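Local atomic coordinates of peptidoglycan-recognition protein SD (Drosophila melanogaster, PDB entry 2RKQ), a protein that binds bacterial peptidoglycan as a secreted sensor of innate immunity and activates the Toll pathway in response to Gram-positive bacteria. Residues 2-10 against 75-83. Residues are numbered along the deposited sequence; the frame is centred on the assembly and turned at random. Where two conformers were deposited one is given.
Sequences VPIVTRAEW and GKVYEGRSP
V5 pairs with Y78 as a parallel bridge, by which the short strand 4-5 forms an outermost strand of the mixed beta sheet in this amidase-type PGRP fold. V5 uses both backbone polar atoms: its N donates to V77 O (2.7 Å) and its O accepts from E79 N (2.8 Å). One step back, a water replaces a direct bond, donating to P3 O and accepting from V77 N. E79, with CG anti to the backbone N (chi1 -180°) and the chain extended beyond it, reaches past T6 so that OE1 takes R7 N at 3.0 Å on its anti side. The E79 carbonyl serves W10 instead: NE1 donates to E79 O at 2.7 Å, within the carbonyl plane and close to the indole plane. The edge of Y78 is turned toward the face of W10's five-membered ring in an offset edge-to-face pair, planes 76° apart, while V5 CG2 lies over a face of Y78. A leucine in place of W10 would probably leave E79 O without this donor and the edge of Y78 without its aromatic partner. Toward helix 113-128, I4 CD1 packs on V77 CG1 (3.6 Å); W10 and Y78 touch helix 42-58. The R7 guanidinium makes a salt bridge through NH2 with D64, and its NH1 gives a weak bond to G80 O at 2.9 Å.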
ATOM      1  N   VAL A   2     -13.841  -6.682  -0.695  1.00 20.11           N
ATOM      2  CA  VAL A   2     -13.260  -6.489   0.629  1.00 19.39           C
ATOM      3  C   VAL A   2     -13.674  -5.107   1.156  1.00 18.20           C
ATOM      4  O   VAL A   2     -13.643  -4.108   0.421  1.00 18.48           O
ATOM      5  CB  VAL A   2     -11.715  -6.718   0.617  1.00 19.47           C
ATOM      6  CG1 VAL A   2     -11.015  -5.753  -0.339  1.00 20.39           C
ATOM      7  CG2 VAL A   2     -11.130  -6.654   2.017  1.00 20.07           C
ATOM      8  N   PRO A   3     -14.114  -5.038   2.429  1.00 16.89           N
ATOM      9  CA  PRO A   3     -14.466  -3.730   2.925  1.00 16.30           C
ATOM     10  C   PRO A   3     -13.228  -2.848   3.029  1.00 16.26           C
ATOM     11  O   PRO A   3     -12.101  -3.344   3.148  1.00 16.37           O
ATOM     12  CB  PRO A   3     -15.083  -3.993   4.311  1.00 16.71           C
ATOM     13  CG  PRO A   3     -15.178  -5.457   4.470  1.00 17.28           C
ATOM     14  CD  PRO A   3     -14.301  -6.100   3.435  1.00 16.28           C
ATOM     15  N   ILE A   4     -13.460  -1.552   2.923  1.00 15.04           N
ATOM     16  CA  ILE A   4     -12.387  -0.567   3.009  1.00 14.37           C
ATOM     17  C   ILE A   4     -12.704   0.324   4.199  1.00 13.77           C
ATOM     18  O   ILE A   4     -13.821   0.830   4.327  1.00 14.01           O
ATOM     19  CB  ILE A   4     -12.296   0.294   1.726  1.00 14.64           C
ATOM     20  CG1 ILE A   4     -12.070  -0.570   0.469  1.00 16.05           C
ATOM     21  CG2 ILE A   4     -11.197   1.390   1.857  1.00 14.81           C
ATOM     22  CD1 ILE A   4     -10.801  -1.406   0.511  1.00 15.78           C
ATOM     23  N   VAL A   5     -11.732   0.489   5.092  1.00 13.34           N
ATOM     24  CA  VAL A   5     -11.844   1.503   6.134  1.00 12.64           C
ATOM     25  C   VAL A   5     -11.496   2.832   5.486  1.00 13.34           C
ATOM     26  O   VAL A   5     -10.323   3.122   5.214  1.00 13.54           O
ATOM     27  CB  VAL A   5     -10.901   1.226   7.298  1.00 12.18           C
ATOM     28  CG1 VAL A   5     -11.057   2.308   8.382  1.00 13.66           C
ATOM     29  CG2 VAL A   5     -11.142  -0.174   7.886  1.00 12.09           C
ATOM     30  N   THR A   6     -12.516   3.628   5.216  1.00 13.28           N
ATOM     31  CA  THR A   6     -12.318   4.877   4.508  1.00 14.17           C
ATOM     32  C   THR A   6     -11.549   5.860   5.362  1.00 13.21           C
ATOM     33  O   THR A   6     -11.426   5.700   6.580  1.00 13.54           O
ATOM     34  CB  THR A   6     -13.639   5.517   4.119  1.00 14.89           C
ATOM     35  OG1 THR A   6     -14.374   5.834   5.304  1.00 16.84           O
ATOM     36  CG2 THR A   6     -14.449   4.588   3.211  1.00 17.21           C
ATOM     37  N   ARG A   7     -11.020   6.881   4.699  1.00 13.06           N
ATOM     38  CA  ARG A   7     -10.257   7.905   5.387  1.00 13.29           C
ATOM     39  C   ARG A   7     -11.020   8.444   6.588  1.00 13.45           C
ATOM     40  O   ARG A   7     -10.455   8.600   7.662  1.00 14.10           O
ATOM     41  CB  ARG A   7      -9.916   9.042   4.424  1.00 12.75           C
ATOM     42  CG  ARG A   7      -8.994   8.639   3.263  1.00 12.71           C
ATOM     43  CD  ARG A   7      -8.707   9.840   2.382  1.00 12.55           C
ATOM     44  NE  ARG A   7      -7.827  10.802   3.057  1.00 12.22           N
ATOM     45  CZ  ARG A   7      -6.501  10.851   2.882  1.00 12.41           C
ATOM     46  NH1 ARG A   7      -5.883   9.984   2.088  1.00 13.13           N
ATOM     47  NH2 ARG A   7      -5.781  11.776   3.511  1.00 12.64           N
ATOM     48  N   ALA A   8     -12.314   8.729   6.416  1.00 14.32           N
ATOM     49  CA  ALA A   8     -13.095   9.259   7.539  1.00 15.38           C
ATOM     50  C   ALA A   8     -13.155   8.271   8.706  1.00 14.84           C
ATOM     51  O   ALA A   8     -13.113   8.662   9.883  1.00 15.61           O
ATOM     52  CB  ALA A   8     -14.504   9.634   7.089  1.00 16.30           C
ATOM     53  N   GLU A   9     -13.253   6.987   8.371  1.00 14.94           N
ATOM     54  CA  GLU A   9     -13.363   5.926   9.382  1.00 14.83           C
ATOM     55  C   GLU A   9     -12.098   5.724  10.205  1.00 15.09           C
ATOM     56  O   GLU A   9     -12.172   5.223  11.323  1.00 16.19           O
ATOM     57  CB  GLU A   9     -13.795   4.611   8.737  1.00 14.94           C
ATOM     58  CG  GLU A   9     -15.254   4.589   8.299  1.00 17.18           C
ATOM     59  CD  GLU A   9     -15.555   3.351   7.482  1.00 18.93           C
ATOM     60  OE1 GLU A   9     -16.000   2.348   8.075  1.00 23.36           O
ATOM     61  OE2 GLU A   9     -15.315   3.373   6.265  1.00 19.75           O
ATOM     62  N   TRP A  10     -10.938   6.123   9.674  1.00 13.27           N
ATOM     63  CA  TRP A  10      -9.750   6.161  10.501  1.00 13.82           C
ATOM     64  C   TRP A  10      -9.333   7.559  10.940  1.00 13.75           C
ATOM     65  O   TRP A  10      -8.248   7.753  11.485  1.00 14.16           O
ATOM     66  CB  TRP A  10      -8.583   5.365   9.893  1.00 13.28           C
ATOM     67  CG  TRP A  10      -8.060   5.755   8.520  1.00 10.95           C
ATOM     68  CD1 TRP A  10      -8.451   5.240   7.319  1.00 12.34           C
ATOM     69  CD2 TRP A  10      -6.935   6.604   8.247  1.00 11.70           C
ATOM     70  NE1 TRP A  10      -7.678   5.763   6.298  1.00 11.26           N
ATOM     71  CE2 TRP A  10      -6.746   6.608   6.842  1.00  9.78           C
ATOM     72  CE3 TRP A  10      -6.081   7.387   9.050  1.00 11.75           C
ATOM     73  CZ2 TRP A  10      -5.746   7.346   6.221  1.00 11.36           C
ATOM     74  CZ3 TRP A  10      -5.077   8.117   8.429  1.00 12.44           C
ATOM     75  CH2 TRP A  10      -4.912   8.090   7.024  1.00 12.72           C
ATOM     76  N   GLY A  75      -6.197  -7.563   9.529  1.00 12.51           N
ATOM     77  CA  GLY A  75      -6.785  -7.973   8.257  1.00 13.02           C
ATOM     78  C   GLY A  75      -7.607  -6.912   7.552  1.00 13.35           C
ATOM     79  O   GLY A  75      -8.215  -7.197   6.519  1.00 14.94           O
ATOM     80  N   LYS A  76      -7.631  -5.700   8.100  1.00 12.37           N
ATOM     81  CA  LYS A  76      -8.437  -4.624   7.514  1.00 11.77           C
ATOM     82  C   LYS A  76      -7.634  -3.815   6.519  1.00 11.25           C
ATOM     83  O   LYS A  76      -6.429  -3.623   6.681  1.00 11.10           O
ATOM     84  CB  LYS A  76      -9.003  -3.711   8.597  1.00 12.44           C
ATOM     85  CG  LYS A  76     -10.141  -4.385   9.361  1.00 14.09           C
ATOM     86  CD  LYS A  76     -10.885  -3.414  10.253  1.00 16.93           C
ATOM     87  CE  LYS A  76     -12.144  -4.072  10.832  1.00 19.51           C
ATOM     88  NZ  LYS A  76     -12.937  -3.110  11.608  0.50 20.72           N
ATOM     89  N   VAL A  77      -8.334  -3.329   5.499  1.00 10.57           N
ATOM     90  CA  VAL A  77      -7.726  -2.522   4.448  1.00 10.92           C
ATOM     91  C   VAL A  77      -8.154  -1.087   4.695  1.00 10.95           C
ATOM     92  O   VAL A  77      -9.345  -0.807   4.798  1.00 12.27           O
ATOM     93  CB  VAL A  77      -8.207  -2.930   3.060  1.00 10.87           C
ATOM     94  CG1 VAL A  77      -7.607  -1.986   2.009  1.00 10.96           C
ATOM     95  CG2 VAL A  77      -7.857  -4.400   2.772  1.00 11.75           C
ATOM     96  N   TYR A  78      -7.161  -0.206   4.841  1.00 11.07           N
ATOM     97  CA  TYR A  78      -7.386   1.218   5.099  1.00 10.60           C
ATOM     98  C   TYR A  78      -7.112   2.027   3.847  1.00 10.76           C
ATOM     99  O   TYR A  78      -6.105   1.835   3.159  1.00 10.45           O
ATOM    100  CB  TYR A  78      -6.492   1.702   6.244  1.00 10.87           C
ATOM    101  CG  TYR A  78      -6.785   1.005   7.534  1.00 10.85           C
ATOM    102  CD1 TYR A  78      -6.264  -0.261   7.788  1.00 10.24           C
ATOM    103  CD2 TYR A  78      -7.599   1.596   8.491  1.00 11.12           C
ATOM    104  CE1 TYR A  78      -6.558  -0.941   8.961  1.00 11.46           C
ATOM    105  CE2 TYR A  78      -7.915   0.931   9.680  1.00 10.89           C
ATOM    106  CZ  TYR A  78      -7.388  -0.345   9.907  1.00 10.60           C
ATOM    107  OH  TYR A  78      -7.695  -1.024  11.069  1.00 11.98           O
ATOM    108  N   GLU A  79      -8.010   2.949   3.567  1.00 11.03           N
ATOM    109  CA  GLU A  79      -7.881   3.828   2.419  1.00 11.43           C
ATOM    110  C   GLU A  79      -6.849   4.933   2.644  1.00 11.72           C
ATOM    111  O   GLU A  79      -6.876   5.610   3.674  1.00 11.37           O
ATOM    112  CB  GLU A  79      -9.221   4.494   2.158  1.00 11.94           C
ATOM    113  CG  GLU A  79      -9.197   5.427   0.975  1.00 13.12           C
ATOM    114  CD  GLU A  79     -10.526   6.121   0.766  1.00 15.36           C
ATOM    115  OE1 GLU A  79     -11.281   6.329   1.750  1.00 14.55           O
ATOM    116  OE2 GLU A  79     -10.790   6.466  -0.403  1.00 18.71           O
ATOM    117  N   GLY A  80      -5.956   5.084   1.670  1.00 10.85           N
ATOM    118  CA  GLY A  80      -4.973   6.172   1.651  1.00 10.94           C
ATOM    119  C   GLY A  80      -5.319   7.162   0.555  1.00 11.71           C
ATOM    120  O   GLY A  80      -6.464   7.631   0.458  1.00 11.99           O
ATOM    121  N   ARG A  81      -4.332   7.495  -0.280  1.00 11.19           N
ATOM    122  CA  ARG A  81      -4.607   8.349  -1.447  1.00 12.19           C
ATOM    123  C   ARG A  81      -5.570   7.699  -2.416  1.00 12.69           C
ATOM    124  O   ARG A  81      -5.650   6.476  -2.495  1.00 12.32           O
ATOM    125  CB  ARG A  81      -3.325   8.647  -2.221  1.00 11.57           C
ATOM    126  CG  ARG A  81      -2.309   9.391  -1.422  1.00 12.14           C
ATOM    127  CD  ARG A  81      -1.018   9.611  -2.217  1.00 11.35           C
ATOM    128  NE  ARG A  81      -0.060  10.220  -1.301  1.00 10.22           N
ATOM    129  CZ  ARG A  81       0.908  11.076  -1.643  1.00 10.57           C
ATOM    130  NH1 ARG A  81       1.115  11.430  -2.913  1.00 10.98           N
ATOM    131  NH2 ARG A  81       1.681  11.582  -0.682  1.00 11.25           N
ATOM    132  N   SER A  82      -6.289   8.521  -3.186  1.00 13.52           N
ATOM    133  CA  SER A  82      -7.104   8.020  -4.271  1.00 14.74           C
ATOM    134  C   SER A  82      -6.226   7.373  -5.337  1.00 14.05           C
ATOM    135  O   SER A  82      -5.127   7.862  -5.590  1.00 13.91           O
ATOM    136  CB  SER A  82      -7.850   9.174  -4.930  1.00 14.98           C
ATOM    137  OG  SER A  82      -8.557   8.700  -6.055  1.00 18.45           O
ATOM    138  N   PRO A  83      -6.701   6.291  -5.981  1.00 15.24           N
ATOM    139  CA  PRO A  83      -5.927   5.740  -7.081  1.00 14.84           C
ATOM    140  C   PRO A  83      -5.626   6.718  -8.212  1.00 15.05           C
ATOM    141  O   PRO A  83      -4.689   6.470  -8.975  1.00 14.84           O
ATOM    142  CB  PRO A  83      -6.813   4.592  -7.585  1.00 15.70           C
ATOM    143  CG  PRO A  83      -7.598   4.198  -6.387  1.00 17.61           C
ATOM    144  CD  PRO A  83      -7.908   5.480  -5.711  1.00 15.76           C
TER
HETATM  145  O   HOH W   1     -10.920  -4.489   5.126  1.00 19.03           O